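Local coordinates for protein FACT-Spt16 (Cicer arietinum, PDB 5CE6) that forms the N-terminal domain of the histone chaperone subunit Spt16 of the FACT complex, which probably binds histones H3-H4 during transcription through chromatin, at residues W76-E81 with S104-V109. Residues are numbered along the deposited sequence; the frame is centred on the assembly and turned at random.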
# COMPACT_ATOMS: atom_id res chain seq x y z
N TRP A 76 3.42 12.90 -1.71
CA TRP A 76 2.17 13.43 -2.26
C TRP A 76 2.30 14.93 -2.49
O TRP A 76 1.95 15.44 -3.56
CB TRP A 76 1.03 13.14 -1.28
CG TRP A 76 -0.34 13.53 -1.75
CD1 TRP A 76 -1.09 12.91 -2.71
CD2 TRP A 76 -1.14 14.60 -1.24
NE1 TRP A 76 -2.30 13.54 -2.85
CE2 TRP A 76 -2.36 14.58 -1.95
CE3 TRP A 76 -0.95 15.57 -0.25
CZ2 TRP A 76 -3.38 15.51 -1.71
CZ3 TRP A 76 -1.95 16.48 -0.01
CH2 TRP A 76 -3.15 16.45 -0.74
N LEU A 77 2.83 15.63 -1.50
CA LEU A 77 2.88 17.08 -1.53
C LEU A 77 4.01 17.60 -2.43
O LEU A 77 3.81 18.53 -3.24
CB LEU A 77 3.04 17.62 -0.10
CG LEU A 77 2.45 18.97 0.31
CD1 LEU A 77 0.98 19.07 -0.07
CD2 LEU A 77 2.61 19.16 1.81
N LEU A 78 5.19 16.99 -2.30
CA LEU A 78 6.42 17.53 -2.87
C LEU A 78 7.01 16.67 -3.99
O LEU A 78 7.86 17.13 -4.75
CB LEU A 78 7.47 17.72 -1.77
CG LEU A 78 7.10 18.77 -0.71
CD1 LEU A 78 7.92 18.59 0.56
CD2 LEU A 78 7.28 20.17 -1.26
N GLY A 79 6.57 15.42 -4.08
CA GLY A 79 7.02 14.54 -5.15
C GLY A 79 8.33 13.83 -4.85
O GLY A 79 8.85 13.11 -5.70
N PHE A 80 8.86 14.03 -3.64
CA PHE A 80 10.13 13.45 -3.24
C PHE A 80 10.12 13.15 -1.75
O PHE A 80 9.39 13.78 -0.98
CB PHE A 80 11.31 14.40 -3.52
CG PHE A 80 11.46 14.78 -4.97
CD1 PHE A 80 12.14 13.95 -5.85
CD2 PHE A 80 10.92 15.97 -5.44
CE1 PHE A 80 12.27 14.30 -7.18
CE2 PHE A 80 11.05 16.32 -6.77
CZ PHE A 80 11.73 15.49 -7.64
N GLU A 81 10.94 12.19 -1.34
CA GLU A 81 11.14 11.92 0.07
C GLU A 81 12.04 12.98 0.66
O GLU A 81 12.94 13.49 -0.02
CB GLU A 81 11.79 10.56 0.28
CG GLU A 81 10.89 9.37 0.02
CD GLU A 81 11.53 8.07 0.43
OE1 GLU A 81 11.77 7.86 1.64
OE2 GLU A 81 11.80 7.24 -0.47
N SER A 104 17.48 24.56 0.70
CA SER A 104 17.71 25.29 -0.54
C SER A 104 16.73 24.82 -1.61
O SER A 104 16.31 25.58 -2.48
CB SER A 104 19.14 25.08 -1.03
OG SER A 104 20.08 25.60 -0.11
N ILE A 105 16.35 23.55 -1.52
CA ILE A 105 15.37 22.98 -2.43
C ILE A 105 13.98 23.52 -2.12
O ILE A 105 13.23 23.89 -3.03
CB ILE A 105 15.37 21.44 -2.34
CG1 ILE A 105 16.72 20.88 -2.80
CG2 ILE A 105 14.23 20.86 -3.18
CD1 ILE A 105 16.93 19.43 -2.44
N LEU A 106 13.65 23.60 -0.84
CA LEU A 106 12.32 24.04 -0.41
C LEU A 106 12.09 25.54 -0.57
O LEU A 106 10.95 26.01 -0.46
CB LEU A 106 12.04 23.60 1.03
CG LEU A 106 11.83 22.11 1.23
CD1 LEU A 106 11.76 21.73 2.70
CD2 LEU A 106 10.56 21.64 0.51
N GLU A 107 13.15 26.31 -0.81
CA GLU A 107 13.01 27.74 -1.08
C GLU A 107 11.97 28.01 -2.18
O GLU A 107 11.24 28.99 -2.13
CB GLU A 107 14.35 28.35 -1.48
CG GLU A 107 15.29 28.61 -0.31
CD GLU A 107 14.81 29.74 0.59
OE1 GLU A 107 14.01 30.57 0.12
OE2 GLU A 107 15.23 29.79 1.76
N SER A 108 11.91 27.10 -3.15
CA SER A 108 11.08 27.30 -4.33
C SER A 108 9.57 27.20 -4.07
O SER A 108 8.77 27.64 -4.89
CB SER A 108 11.47 26.30 -5.43
OG SER A 108 11.23 24.97 -5.01
N VAL A 109 9.19 26.62 -2.94
CA VAL A 109 7.76 26.46 -2.63
C VAL A 109 7.22 27.57 -1.71
O VAL A 109 6.03 27.60 -1.41
CB VAL A 109 7.44 25.05 -2.08
CG1 VAL A 109 7.86 23.98 -3.06
CG2 VAL A 109 8.12 24.81 -0.75
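L78, the last residue of helix 69-78, faces L106 of helix 100-106 and V109 three residues on, and the backbones stay well apart: the closest pair of CA atoms, those of L78 and V109, is 9.0 Å apart. Side chains alone bridge that gap. The leucine pair shares one methyl as its meeting point, since CD2 of L106 lies 4.0 Å from CD2 of L78 and 4.0 Å from its CD1, and thus sits against the fork of the isobutyl group. The two side chains cross at about a right angle. L78 points its CB toward the other segment; chi1 (-64°) sets its CG anti to the carbonyl carbon, and with chi2 at 161° both methyls meet L106 CD2. The CB of L106 does not aim at L78; the end of its side chain makes the approach. V109 adds a looser contact, its CG1 lying 4.3 Å from L78 CD2. The turn bearing V109 is tied back by V109 N to L106 O (3.1 Å), while S108 OG donates to I105 O at 3.0 Å, nearly in line with that carbonyl (C=O...OG angle 173°). F29 of helix 26-42 packs on both L78 and V109, whereas L123 and I121 of strand 120-125 lie against L106 and V109 respectively, so the contact adjoins both that helix and an outermost strand of the lobe's six-stranded sheet. With just 97 Å² buried between the segments, all three touching residues buried and no polar atom joining them, the association is apolar and rests on van der Waals contact, with shape rather than directional bonding to fix it.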